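Local coordinates for cyclopenase asqI (Emericella nidulans, PDB 5YY3), which converts 4'-methoxycyclopenin into 4'-methoxyviridicatin as a zinc-dependent cyclopenase in the fungal biosynthesis of aspoquinolone alkaloids, at residues E212-V217 with K398-Y403; R224-S229 with P235-W240; E498-M501 with H505-I508. All blocks are in the same frame, centred on the assembly; numbering follows the deposited sequence.

Contact 1: residues E212-V217 with K398-Y403; sequences EVFLYV and KHLQYY
Leu400 brings its methyl groups to the CZ end of the Phe214 ring, and this apolar contact joins helix 210-231 to helix 391-410 deep inside the hemocyanin-like domain. From CA, the bond to CB of Leu400 heads toward the neighbouring helix, but CB makes no close contact there itself. CG, anti to the carbonyl carbon (chi1 -61°), is the branch point from which both methyls face the ring. From this fork CD1 reaches furthest, coming to 3.7 Å from CZ of Phe214, while Leu400 CD2 stays slightly further from the same CZ, at 4.1 Å. Both methyls approach CZ from the same side of the ring, CD1 obliquely, and the two side chains cross at about a right angle. The Phe214 ring gets there because its CG is anti to the backbone N (chi1 167°), which carries CZ across to the other helix although its CB starts off along the interface.

Beside this pair, Leu215 uses its CD1 methyl, 3.8 Å from the carbonyl oxygen of Leu400, so that it packs against backbone more than side chain. The helices are close here, with the CA atoms of Leu215 and Gln401 6.7 Å apart.

The Phe214 ring also meets the zinc ligand His218 and stands edge-to-face with His356, and Leu400 touches His218 too. No hydrogen bond passes between the segments; because both Phe214 and Leu400 touch His218, their apolar contact forms part of the second shell of the zinc site. The hydrogen bond from His218 ND1 to the backbone oxygen of Phe214 probably helps orient the imidazole, consistent with NE2 being the atom that binds zinc.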
ATOM      1  N   GLU A 212      -7.945  21.295 -34.968  1.00 32.28           N
ATOM      2  CA  GLU A 212      -6.641  21.523 -34.363  1.00 31.47           C
ATOM      3  C   GLU A 212      -6.758  21.800 -32.876  1.00 27.37           C
ATOM      4  O   GLU A 212      -6.054  21.214 -32.064  1.00 30.73           O
ATOM      5  CB  GLU A 212      -5.962  22.695 -35.047  1.00 35.11           C
ATOM      6  CG  GLU A 212      -4.479  22.584 -35.109  1.00 32.79           C
ATOM      7  CD  GLU A 212      -3.881  23.770 -35.800  1.00 42.88           C
ATOM      8  OE1 GLU A 212      -3.688  24.809 -35.125  1.00 37.84           O
ATOM      9  OE2 GLU A 212      -3.648  23.666 -37.023  1.00 47.80           O
ATOM     10  N   VAL A 213      -7.659  22.715 -32.543  1.00 27.93           N
ATOM     11  CA  VAL A 213      -7.994  23.051 -31.170  1.00 24.53           C
ATOM     12  C   VAL A 213      -8.549  21.862 -30.357  1.00 29.41           C
ATOM     13  O   VAL A 213      -8.137  21.629 -29.220  1.00 25.40           O
ATOM     14  CB  VAL A 213      -9.009  24.200 -31.164  1.00 28.15           C
ATOM     15  CG1 VAL A 213      -9.677  24.331 -29.823  1.00 33.76           C
ATOM     16  CG2 VAL A 213      -8.316  25.502 -31.559  1.00 32.78           C
ATOM     17  N   PHE A 214      -9.497  21.136 -30.940  1.00 27.57           N
ATOM     18  CA  PHE A 214     -10.074  19.938 -30.341  1.00 26.33           C
ATOM     19  C   PHE A 214      -8.979  18.968 -29.892  1.00 25.95           C
ATOM     20  O   PHE A 214      -8.919  18.580 -28.732  1.00 26.61           O
ATOM     21  CB  PHE A 214     -11.031  19.272 -31.349  1.00 26.63           C
ATOM     22  CG  PHE A 214     -11.463  17.883 -30.974  1.00 27.18           C
ATOM     23  CD1 PHE A 214     -12.493  17.680 -30.076  1.00 28.43           C
ATOM     24  CD2 PHE A 214     -10.855  16.776 -31.544  1.00 27.00           C
ATOM     25  CE1 PHE A 214     -12.897  16.397 -29.734  1.00 27.94           C
ATOM     26  CE2 PHE A 214     -11.260  15.490 -31.201  1.00 27.31           C
ATOM     27  CZ  PHE A 214     -12.279  15.305 -30.297  1.00 22.43           C
ATOM     28  N   LEU A 215      -8.100  18.604 -30.814  1.00 25.96           N
ATOM     29  CA  LEU A 215      -7.041  17.640 -30.550  1.00 24.78           C
ATOM     30  C   LEU A 215      -6.017  18.165 -29.541  1.00 26.17           C
ATOM     31  O   LEU A 215      -5.573  17.443 -28.641  1.00 25.20           O
ATOM     32  CB  LEU A 215      -6.353  17.283 -31.869  1.00 27.29           C
ATOM     33  CG  LEU A 215      -6.179  15.808 -32.225  1.00 30.06           C
ATOM     34  CD1 LEU A 215      -7.399  14.984 -31.819  1.00 28.05           C
ATOM     35  CD2 LEU A 215      -5.910  15.677 -33.729  1.00 27.99           C
ATOM     36  N   TYR A 216      -5.643  19.431 -29.698  1.00 24.42           N
ATOM     37  CA  TYR A 216      -4.646  20.045 -28.834  1.00 23.06           C
ATOM     38  C   TYR A 216      -5.094  20.181 -27.372  1.00 25.62           C
ATOM     39  O   TYR A 216      -4.342  19.852 -26.446  1.00 25.22           O
ATOM     40  CB  TYR A 216      -4.277  21.414 -29.368  1.00 23.60           C
ATOM     41  CG  TYR A 216      -3.383  22.166 -28.428  1.00 27.71           C
ATOM     42  CD1 TYR A 216      -2.058  21.799 -28.278  1.00 24.74           C
ATOM     43  CD2 TYR A 216      -3.866  23.226 -27.667  1.00 29.81           C
ATOM     44  CE1 TYR A 216      -1.242  22.463 -27.426  1.00 29.37           C
ATOM     45  CE2 TYR A 216      -3.044  23.909 -26.803  1.00 28.49           C
ATOM     46  CZ  TYR A 216      -1.725  23.524 -26.699  1.00 31.14           C
ATOM     47  OH  TYR A 216      -0.866  24.170 -25.848  1.00 35.94           O
ATOM     48  N   VAL A 217      -6.306  20.680 -27.164  1.00 22.88           N
ATOM     49  CA  VAL A 217      -6.843  20.840 -25.822  1.00 22.00           C
ATOM     50  C   VAL A 217      -6.932  19.492 -25.114  1.00 27.29           C
ATOM     51  O   VAL A 217      -6.478  19.341 -23.973  1.00 24.82           O
ATOM     52  CB  VAL A 217      -8.230  21.493 -25.860  1.00 24.54           C
ATOM     53  CG1 VAL A 217      -8.910  21.399 -24.510  1.00 24.03           C
ATOM     54  CG2 VAL A 217      -8.108  22.947 -26.318  1.00 26.96           C
ATOM     55  N   LYS A 398      -7.196  10.032 -23.989  1.00 22.31           N
ATOM     56  CA  LYS A 398      -5.874   9.565 -24.409  1.00 19.39           C
ATOM     57  C   LYS A 398      -5.969   8.807 -25.737  1.00 22.85           C
ATOM     58  O   LYS A 398      -5.012   8.800 -26.512  1.00 24.17           O
ATOM     59  CB  LYS A 398      -5.194   8.692 -23.347  1.00 19.50           C
ATOM     60  CG  LYS A 398      -3.751   8.342 -23.748  1.00 21.28           C
ATOM     61  CD  LYS A 398      -2.910   7.851 -22.585  1.00 26.27           C
ATOM     62  CE  LYS A 398      -1.593   7.244 -23.071  1.00 22.59           C
ATOM     63  NZ  LYS A 398      -0.799   6.623 -21.947  1.00 30.28           N
ATOM     64  N   HIS A 399      -7.125   8.198 -26.018  1.00 22.03           N
ATOM     65  CA  HIS A 399      -7.358   7.607 -27.342  1.00 21.32           C
ATOM     66  C   HIS A 399      -7.378   8.680 -28.417  1.00 21.29           C
ATOM     67  O   HIS A 399      -6.724   8.527 -29.439  1.00 22.28           O
ATOM     68  CB  HIS A 399      -8.668   6.823 -27.389  1.00 20.36           C
ATOM     69  CG  HIS A 399      -8.996   6.280 -28.748  1.00 21.88           C
ATOM     70  ND1 HIS A 399      -8.138   5.462 -29.456  1.00 23.18           N
ATOM     71  CD2 HIS A 399     -10.098   6.426 -29.524  1.00 18.95           C
ATOM     72  CE1 HIS A 399      -8.691   5.131 -30.606  1.00 18.56           C
ATOM     73  NE2 HIS A 399      -9.881   5.701 -30.671  1.00 19.42           N
ATOM     74  N   LEU A 400      -8.144   9.750 -28.202  1.00 18.99           N
ATOM     75  CA  LEU A 400      -8.078  10.921 -29.088  1.00 22.06           C
ATOM     76  C   LEU A 400      -6.631  11.358 -29.309  1.00 23.80           C
ATOM     77  O   LEU A 400      -6.218  11.623 -30.444  1.00 20.48           O
ATOM     78  CB  LEU A 400      -8.887  12.097 -28.515  1.00 21.56           C
ATOM     79  CG  LEU A 400     -10.375  11.810 -28.333  1.00 20.78           C
ATOM     80  CD1 LEU A 400     -11.073  13.003 -27.712  1.00 23.68           C
ATOM     81  CD2 LEU A 400     -10.998  11.455 -29.681  1.00 17.46           C
ATOM     82  N   GLN A 401      -5.854  11.421 -28.223  1.00 24.52           N
ATOM     83  CA  GLN A 401      -4.457  11.847 -28.326  1.00 24.77           C
ATOM     84  C   GLN A 401      -3.663  10.939 -29.277  1.00 26.48           C
ATOM     85  O   GLN A 401      -2.711  11.390 -29.935  1.00 28.93           O
ATOM     86  CB  GLN A 401      -3.791  11.865 -26.951  1.00 21.57           C
ATOM     87  CG  GLN A 401      -2.410  12.514 -26.943  1.00 23.48           C
ATOM     88  CD  GLN A 401      -1.599  12.155 -25.701  1.00 26.29           C
ATOM     89  OE1 GLN A 401      -1.357  10.972 -25.418  1.00 25.25           O
ATOM     90  NE2 GLN A 401      -1.172  13.177 -24.952  1.00 21.36           N
ATOM     91  N   TYR A 402      -4.059   9.669 -29.360  1.00 22.65           N
ATOM     92  CA  TYR A 402      -3.364   8.706 -30.222  1.00 22.64           C
ATOM     93  C   TYR A 402      -3.412   9.135 -31.692  1.00 24.91           C
ATOM     94  O   TYR A 402      -2.414   9.024 -32.417  1.00 25.37           O
ATOM     95  CB  TYR A 402      -3.955   7.298 -30.042  1.00 22.79           C
ATOM     96  CG  TYR A 402      -3.338   6.245 -30.932  1.00 22.98           C
ATOM     97  CD1 TYR A 402      -1.963   6.098 -31.011  1.00 23.91           C
ATOM     98  CD2 TYR A 402      -4.138   5.379 -31.678  1.00 25.33           C
ATOM     99  CE1 TYR A 402      -1.381   5.139 -31.828  1.00 22.38           C
ATOM    100  CE2 TYR A 402      -3.573   4.403 -32.499  1.00 25.46           C
ATOM    101  CZ  TYR A 402      -2.193   4.288 -32.570  1.00 27.04           C
ATOM    102  OH  TYR A 402      -1.615   3.325 -33.371  1.00 23.97           O
ATOM    103  N   TYR A 403      -4.550   9.657 -32.130  1.00 22.38           N
ATOM    104  CA  TYR A 403      -4.654  10.120 -33.507  1.00 22.36           C
ATOM    105  C   TYR A 403      -3.659  11.254 -33.756  1.00 25.74           C
ATOM    106  O   TYR A 403      -2.986  11.299 -34.802  1.00 29.34           O
ATOM    107  CB  TYR A 403      -6.082  10.562 -33.817  1.00 21.07           C
ATOM    108  CG  TYR A 403      -7.080   9.426 -33.774  1.00 22.90           C
ATOM    109  CD1 TYR A 403      -7.362   8.681 -34.910  1.00 20.94           C
ATOM    110  CD2 TYR A 403      -7.719   9.083 -32.585  1.00 19.64           C
ATOM    111  CE1 TYR A 403      -8.273   7.639 -34.870  1.00 22.80           C
ATOM    112  CE2 TYR A 403      -8.618   8.040 -32.531  1.00 20.18           C
ATOM    113  CZ  TYR A 403      -8.898   7.324 -33.670  1.00 26.37           C
ATOM    114  OH  TYR A 403      -9.811   6.292 -33.608  1.00 23.72           O
TER

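Contact 2: residues R224-S229 with P235-W240; sequences RYETES and PLVRPW
With CG anti to the carbonyl carbon (chi1 -79°) and the chain extended beyond it, Glu226 sends its carboxylate off the helix to the backbone of Val237. Ser229, one helical turn further on, has OG anti to the backbone N (chi1 -156°), which aims the hydroxyl at the carbonyl of Pro235. Two polar side chains of helix 210-231 thus hold the extended segment 235-240 as it doubles back beside the helix.

OE2 of Glu226 takes the Val237 N-H on its anti lone pair, at 2.9 Å between OE2 and N; the N-H...O angle of 142° makes this a bent bond. The same oxygen forms a salt bridge with Lys398 of helix 391-410, and that ammonium group also bonds to the carbonyl oxygen of Val237. The buried carboxylate is thereby met by both a charge and an amide, which would be expected to favour its ionised form. Leu236 CB packs 3.5 Å from Glu226 OE2, its side chain crossing that of the glutamate.

Ser229 OG donates to Pro235 O over 2.8 Å, approaching from above the carbonyl plane, not along a lone pair. His170 NE2 is a second partner of this oxygen. One turn before Ser229, the Tyr225 ring has Val237 CG2 at its edge, near its plane and 3.6 Å from CE2, while the phenol OH bonds to Arg177.

Leu236 N also bonds to Glu248 of the second subunit, so the segment faces its own helix on one part and a subunit boundary on another. The contact thus fixes, against helix 391-410, the segment that follows helix 210-231, one of the helices of the hemocyanin-tyrosinase core that supply zinc ligands, here His218.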
ATOM      1  N   ARG A 224      -1.132  16.691 -18.864  1.00 18.49           N
ATOM      2  CA  ARG A 224      -1.210  17.157 -17.492  1.00 15.07           C
ATOM      3  C   ARG A 224      -1.745  16.078 -16.514  1.00 17.24           C
ATOM      4  O   ARG A 224      -1.182  15.871 -15.429  1.00 17.39           O
ATOM      5  CB  ARG A 224      -2.077  18.414 -17.428  1.00 16.66           C
ATOM      6  CG  ARG A 224      -1.428  19.652 -18.058  1.00 21.30           C
ATOM      7  CD  ARG A 224      -2.315  20.871 -17.858  1.00 21.46           C
ATOM      8  NE  ARG A 224      -1.725  22.093 -18.395  1.00 22.68           N
ATOM      9  CZ  ARG A 224      -0.982  22.932 -17.684  1.00 20.74           C
ATOM     10  NH1 ARG A 224      -0.726  22.670 -16.407  1.00 23.39           N
ATOM     11  NH2 ARG A 224      -0.475  24.018 -18.245  1.00 23.41           N
ATOM     12  N   TYR A 225      -2.834  15.408 -16.892  1.00 18.22           N
ATOM     13  CA  TYR A 225      -3.387  14.325 -16.089  1.00 17.90           C
ATOM     14  C   TYR A 225      -2.381  13.200 -15.853  1.00 20.36           C
ATOM     15  O   TYR A 225      -2.270  12.657 -14.745  1.00 19.78           O
ATOM     16  CB  TYR A 225      -4.614  13.737 -16.761  1.00 20.25           C
ATOM     17  CG  TYR A 225      -5.345  12.701 -15.917  1.00 24.47           C
ATOM     18  CD1 TYR A 225      -5.909  13.053 -14.694  1.00 21.13           C
ATOM     19  CD2 TYR A 225      -5.476  11.378 -16.347  1.00 21.25           C
ATOM     20  CE1 TYR A 225      -6.602  12.121 -13.922  1.00 20.59           C
ATOM     21  CE2 TYR A 225      -6.173  10.429 -15.580  1.00 18.04           C
ATOM     22  CZ  TYR A 225      -6.726  10.816 -14.362  1.00 20.78           C
ATOM     23  OH  TYR A 225      -7.428   9.923 -13.577  1.00 23.95           O
ATOM     24  N   GLU A 226      -1.658  12.844 -16.905  1.00 21.09           N
ATOM     25  CA  GLU A 226      -0.703  11.760 -16.808  1.00 22.63           C
ATOM     26  C   GLU A 226       0.478  12.197 -15.965  1.00 21.04           C
ATOM     27  O   GLU A 226       0.973  11.433 -15.144  1.00 24.88           O
ATOM     28  CB  GLU A 226      -0.254  11.315 -18.195  1.00 21.97           C
ATOM     29  CG  GLU A 226      -1.281  10.425 -18.877  1.00 24.02           C
ATOM     30  CD  GLU A 226      -0.654   9.492 -19.893  1.00 26.96           C
ATOM     31  OE1 GLU A 226      -0.006   9.984 -20.842  1.00 36.40           O
ATOM     32  OE2 GLU A 226      -0.806   8.263 -19.750  1.00 25.28           O
ATOM     33  N   THR A 227       0.923  13.437 -16.160  1.00 19.96           N
ATOM     34  CA  THR A 227       2.015  13.970 -15.356  1.00 20.96           C
ATOM     35  C   THR A 227       1.603  14.029 -13.882  1.00 21.00           C
ATOM     36  O   THR A 227       2.406  13.740 -12.992  1.00 20.44           O
ATOM     37  CB  THR A 227       2.435  15.364 -15.856  1.00 19.28           C
ATOM     38  OG1 THR A 227       2.943  15.243 -17.197  1.00 17.86           O
ATOM     39  CG2 THR A 227       3.499  15.979 -14.956  1.00 16.46           C
ATOM     40  N   GLU A 228       0.352  14.398 -13.626  1.00 20.70           N
ATOM     41  CA  GLU A 228      -0.157  14.469 -12.259  1.00 15.98           C
ATOM     42  C   GLU A 228      -0.150  13.072 -11.651  1.00 20.12           C
ATOM     43  O   GLU A 228       0.176  12.888 -10.469  1.00 19.88           O
ATOM     44  CB  GLU A 228      -1.569  15.053 -12.224  1.00 16.08           C
ATOM     45  CG  GLU A 228      -2.037  15.455 -10.835  1.00 15.48           C
ATOM     46  CD  GLU A 228      -1.529  16.830 -10.420  1.00 18.32           C
ATOM     47  OE1 GLU A 228      -0.715  17.427 -11.166  1.00 18.00           O
ATOM     48  OE2 GLU A 228      -1.956  17.321  -9.346  1.00 20.01           O
ATOM     49  N   SER A 229      -0.518  12.090 -12.467  1.00 21.45           N
ATOM     50  CA  SER A 229      -0.415  10.688 -12.089  1.00 20.44           C
ATOM     51  C   SER A 229       1.008  10.284 -11.643  1.00 23.73           C
ATOM     52  O   SER A 229       1.180   9.630 -10.622  1.00 21.28           O
ATOM     53  CB  SER A 229      -0.866   9.808 -13.250  1.00 19.36           C
ATOM     54  OG  SER A 229      -1.298   8.545 -12.768  1.00 27.82           O
ATOM     55  N   PRO A 235       0.115   4.617 -12.065  1.00 25.24           N
ATOM     56  CA  PRO A 235       0.404   4.255 -13.453  1.00 27.61           C
ATOM     57  C   PRO A 235      -0.047   5.286 -14.488  1.00 25.47           C
ATOM     58  O   PRO A 235      -0.907   6.133 -14.226  1.00 25.19           O
ATOM     59  CB  PRO A 235      -0.353   2.924 -13.639  1.00 30.51           C
ATOM     60  CG  PRO A 235      -1.151   2.718 -12.432  1.00 26.68           C
ATOM     61  CD  PRO A 235      -0.578   3.537 -11.336  1.00 29.69           C
ATOM     62  N   LEU A 236       0.566   5.217 -15.660  1.00 23.99           N
ATOM     63  CA  LEU A 236       0.120   6.010 -16.787  1.00 24.81           C
ATOM     64  C   LEU A 236      -1.248   5.478 -17.220  1.00 24.83           C
ATOM     65  O   LEU A 236      -1.621   4.344 -16.898  1.00 27.71           O
ATOM     66  CB  LEU A 236       1.134   5.945 -17.931  1.00 24.77           C
ATOM     67  CG  LEU A 236       2.511   6.609 -17.759  1.00 28.04           C
ATOM     68  CD1 LEU A 236       3.445   6.231 -18.907  1.00 27.16           C
ATOM     69  CD2 LEU A 236       2.411   8.127 -17.635  1.00 24.56           C
ATOM     70  N   VAL A 237      -2.010   6.297 -17.934  1.00 24.58           N
ATOM     71  CA  VAL A 237      -3.345   5.895 -18.359  1.00 22.94           C
ATOM     72  C   VAL A 237      -3.319   4.899 -19.518  1.00 23.81           C
ATOM     73  O   VAL A 237      -2.573   5.091 -20.488  1.00 24.30           O
ATOM     74  CB  VAL A 237      -4.166   7.123 -18.762  1.00 23.03           C
ATOM     75  CG1 VAL A 237      -5.341   6.723 -19.621  1.00 20.96           C
ATOM     76  CG2 VAL A 237      -4.618   7.875 -17.513  1.00 22.01           C
ATOM     77  N   ARG A 238      -4.121   3.833 -19.415  1.00 20.97           N
ATOM     78  CA  ARG A 238      -4.332   2.925 -20.544  1.00 23.62           C
ATOM     79  C   ARG A 238      -5.319   3.564 -21.507  1.00 21.38           C
ATOM     80  O   ARG A 238      -6.475   3.777 -21.162  1.00 26.15           O
ATOM     81  CB  ARG A 238      -4.845   1.559 -20.090  1.00 20.73           C
ATOM     82  CG  ARG A 238      -4.777   0.479 -21.194  1.00 26.98           C
ATOM     83  CD  ARG A 238      -5.663  -0.747 -20.870  1.00 28.85           C
ATOM     84  NE  ARG A 238      -5.653  -0.988 -19.438  1.00 36.43           N
ATOM     85  CZ  ARG A 238      -6.680  -1.423 -18.719  1.00 35.56           C
ATOM     86  NH1 ARG A 238      -7.853  -1.699 -19.273  1.00 37.70           N
ATOM     87  NH2 ARG A 238      -6.514  -1.587 -17.420  1.00 35.46           N
ATOM     88  N   PRO A 239      -4.874   3.871 -22.725  1.00 22.55           N
ATOM     89  CA  PRO A 239      -5.817   4.513 -23.652  1.00 22.82           C
ATOM     90  C   PRO A 239      -6.940   3.573 -24.035  1.00 23.72           C
ATOM     91  O   PRO A 239      -6.767   2.357 -23.965  1.00 24.46           O
ATOM     92  CB  PRO A 239      -4.951   4.859 -24.861  1.00 21.56           C
ATOM     93  CG  PRO A 239      -3.788   3.920 -24.774  1.00 24.80           C
ATOM     94  CD  PRO A 239      -3.545   3.659 -23.319  1.00 22.73           C
ATOM     95  N   TRP A 240      -8.079   4.135 -24.420  1.00 22.98           N
ATOM     96  CA  TRP A 240      -9.214   3.348 -24.889  1.00 20.05           C
ATOM     97  C   TRP A 240      -9.037   3.036 -26.360  1.00 22.83           C
ATOM     98  O   TRP A 240      -9.857   3.451 -27.191  1.00 20.02           O
ATOM     99  CB  TRP A 240     -10.521   4.115 -24.666  1.00 20.73           C
ATOM    100  CG  TRP A 240     -11.766   3.274 -24.821  1.00 24.82           C
ATOM    101  CD1 TRP A 240     -12.579   3.196 -25.913  1.00 19.74           C
ATOM    102  CD2 TRP A 240     -12.335   2.405 -23.836  1.00 25.52           C
ATOM    103  NE1 TRP A 240     -13.615   2.336 -25.672  1.00 21.66           N
ATOM    104  CE2 TRP A 240     -13.491   1.834 -24.402  1.00 22.35           C
ATOM    105  CE3 TRP A 240     -11.980   2.059 -22.524  1.00 19.70           C
ATOM    106  CZ2 TRP A 240     -14.291   0.934 -23.711  1.00 22.75           C
ATOM    107  CZ3 TRP A 240     -12.765   1.164 -21.840  1.00 20.44           C
ATOM    108  CH2 TRP A 240     -13.913   0.605 -22.435  1.00 23.98           C
TER

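Contact 3: residues E498-M501 with H505-I508; sequences EDLM and HSWI
Met501 and Trp507 lie side by side and point the same way, spanning the loop that links strands 487-497 and 508-517 of the Ig-like domain, an antiparallel beta hairpin. The methionine CG rests 3.8 Å from CZ2 of the indole, at the benzo end of its nitrogen-bearing edge, before the methionine chain bends away toward its methyl. The indole also stacks on Phe606 and packs against Val574 of strand 571-580.

Leu500 and Ser506 instead point at each other. Their CB atoms are 3.5 Å apart, and Ser506 OG, anti to the carbonyl carbon (chi1 -72°), is equally close to Leu500 CB. This polar group does not depend on the leucine: it is bonded to the carboxylate of Asp503 within the loop. Beyond the serine, Leu500 carries on to Thr227 and Leu230 of helix 210-231 and to Phe246 of the second subunit. Leu500 thus lies between helix 210-231 of its own chain and the neighbouring copy of the protein.

The one hydrogen bond between the two segments runs from Trp507 NE1 to Met501 O, 2.8 Å away, with an N-H...O angle of 141° and the oxygen 23° out of the indole plane.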
ATOM      1  N   GLU A 498      10.717  15.163 -16.019  1.00 26.84           N
ATOM      2  CA  GLU A 498      11.999  14.727 -16.578  1.00 28.14           C
ATOM      3  C   GLU A 498      11.948  13.333 -17.238  1.00 29.41           C
ATOM      4  O   GLU A 498      12.629  13.096 -18.232  1.00 27.72           O
ATOM      5  CB  GLU A 498      13.077  14.749 -15.496  1.00 25.20           C
ATOM      6  CG  GLU A 498      14.505  14.609 -16.055  1.00 33.66           C
ATOM      7  CD  GLU A 498      15.599  14.841 -15.004  1.00 39.89           C
ATOM      8  OE1 GLU A 498      15.523  15.851 -14.270  1.00 45.22           O
ATOM      9  OE2 GLU A 498      16.538  14.019 -14.912  1.00 50.13           O
ATOM     10  N   ASP A 499      11.153  12.416 -16.693  1.00 24.96           N
ATOM     11  CA  ASP A 499      11.053  11.064 -17.258  1.00 29.09           C
ATOM     12  C   ASP A 499      10.352  11.044 -18.614  1.00 28.12           C
ATOM     13  O   ASP A 499      10.673  10.218 -19.474  1.00 29.15           O
ATOM     14  CB  ASP A 499      10.312  10.120 -16.298  1.00 26.58           C
ATOM     15  CG  ASP A 499      11.116   9.813 -15.051  1.00 29.61           C
ATOM     16  OD1 ASP A 499      12.357   9.729 -15.166  1.00 32.51           O
ATOM     17  OD2 ASP A 499      10.512   9.659 -13.960  1.00 35.34           O
ATOM     18  N   LEU A 500       9.389  11.944 -18.800  1.00 24.22           N
ATOM     19  CA  LEU A 500       8.598  11.957 -20.033  1.00 26.73           C
ATOM     20  C   LEU A 500       9.175  12.877 -21.107  1.00 27.67           C
ATOM     21  O   LEU A 500       8.639  12.976 -22.202  1.00 25.09           O
ATOM     22  CB  LEU A 500       7.160  12.385 -19.734  1.00 23.42           C
ATOM     23  CG  LEU A 500       6.408  11.662 -18.623  1.00 24.53           C
ATOM     24  CD1 LEU A 500       5.012  12.235 -18.464  1.00 27.87           C
ATOM     25  CD2 LEU A 500       6.353  10.182 -18.927  1.00 24.31           C
ATOM     26  N   MET A 501      10.274  13.545 -20.776  1.00 26.91           N
ATOM     27  CA  MET A 501      10.834  14.633 -21.581  1.00 26.44           C
ATOM     28  C   MET A 501      11.070  14.336 -23.069  1.00 25.35           C
ATOM     29  O   MET A 501      10.980  15.247 -23.892  1.00 22.38           O
ATOM     30  CB  MET A 501      12.135  15.079 -20.898  1.00 25.23           C
ATOM     31  CG  MET A 501      13.109  15.856 -21.708  1.00 40.51           C
ATOM     32  SD  MET A 501      14.644  16.044 -20.783  1.00 37.35           S
ATOM     33  CE  MET A 501      14.737  14.445 -20.047  1.00 41.81           C
ATOM     34  N   HIS A 505       4.505  14.755 -26.884  1.00 25.19           N
ATOM     35  CA  HIS A 505       3.142  15.001 -26.438  1.00 23.37           C
ATOM     36  C   HIS A 505       3.045  15.090 -24.934  1.00 25.47           C
ATOM     37  O   HIS A 505       1.970  15.372 -24.400  1.00 25.00           O
ATOM     38  CB  HIS A 505       2.233  13.911 -26.990  1.00 25.15           C
ATOM     39  CG  HIS A 505       2.410  13.715 -28.458  1.00 30.44           C
ATOM     40  ND1 HIS A 505       1.714  14.445 -29.393  1.00 31.88           N
ATOM     41  CD2 HIS A 505       3.278  12.937 -29.156  1.00 27.61           C
ATOM     42  CE1 HIS A 505       2.119  14.104 -30.603  1.00 29.66           C
ATOM     43  NE2 HIS A 505       3.071  13.195 -30.483  1.00 27.27           N
ATOM     44  N   SER A 506       4.176  14.879 -24.257  1.00 23.19           N
ATOM     45  CA  SER A 506       4.222  15.012 -22.804  1.00 21.54           C
ATOM     46  C   SER A 506       4.582  16.430 -22.385  1.00 25.41           C
ATOM     47  O   SER A 506       4.503  16.771 -21.200  1.00 23.26           O
ATOM     48  CB  SER A 506       5.212  14.024 -22.202  1.00 25.56           C
ATOM     49  OG  SER A 506       4.698  12.700 -22.269  1.00 27.69           O
ATOM     50  N   TRP A 507       4.971  17.258 -23.347  1.00 20.29           N
ATOM     51  CA  TRP A 507       5.299  18.622 -23.024  1.00 20.58           C
ATOM     52  C   TRP A 507       4.031  19.417 -22.776  1.00 21.27           C
ATOM     53  O   TRP A 507       3.096  19.398 -23.581  1.00 24.16           O
ATOM     54  CB  TRP A 507       6.156  19.243 -24.127  1.00 19.41           C
ATOM     55  CG  TRP A 507       7.549  18.762 -24.022  1.00 17.52           C
ATOM     56  CD1 TRP A 507       8.079  17.636 -24.602  1.00 21.98           C
ATOM     57  CD2 TRP A 507       8.605  19.351 -23.249  1.00 18.52           C
ATOM     58  NE1 TRP A 507       9.405  17.504 -24.253  1.00 20.09           N
ATOM     59  CE2 TRP A 507       9.752  18.545 -23.423  1.00 22.00           C
ATOM     60  CE3 TRP A 507       8.697  20.492 -22.441  1.00 19.71           C
ATOM     61  CZ2 TRP A 507      10.972  18.838 -22.814  1.00 20.32           C
ATOM     62  CZ3 TRP A 507       9.919  20.782 -21.829  1.00 21.99           C
ATOM     63  CH2 TRP A 507      11.036  19.959 -22.020  1.00 21.82           C
ATOM     64  N   ILE A 508       4.022  20.095 -21.636  1.00 21.59           N
ATOM     65  CA  ILE A 508       2.906  20.908 -21.164  1.00 20.48           C
ATOM     66  C   ILE A 508       3.150  22.399 -21.452  1.00 24.41           C
ATOM     67  O   ILE A 508       4.178  22.950 -21.039  1.00 21.90           O
ATOM     68  CB  ILE A 508       2.718  20.729 -19.653  1.00 20.35           C
ATOM     69  CG1 ILE A 508       2.375  19.278 -19.310  1.00 20.08           C
ATOM     70  CG2 ILE A 508       1.701  21.719 -19.112  1.00 18.86           C
ATOM     71  CD1 ILE A 508       2.386  18.994 -17.811  1.00 23.84           C
TER

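Overall arrangement
All three contacts are buried, but contact 1 lies closest to the middle of the chain, its centre about 9 Å from the chain's centre, against about 15 and 17 Å for contacts 2 and 3. All three have residues at the second subunit, in contact 1 Tyr402, outside the touching pairs. Contact 1 is van der Waals packing with no hydrogen bond across it, whereas in contacts 2 and 3 side chains bond to loop backbone. Contacts 1 and 2 share helix 210-231 and belong to the helical domain; contact 3 belongs to the Ig-like one. One place where the domains meet is Arg224 with Ile508, CZ lying 3.3 Å from CG2.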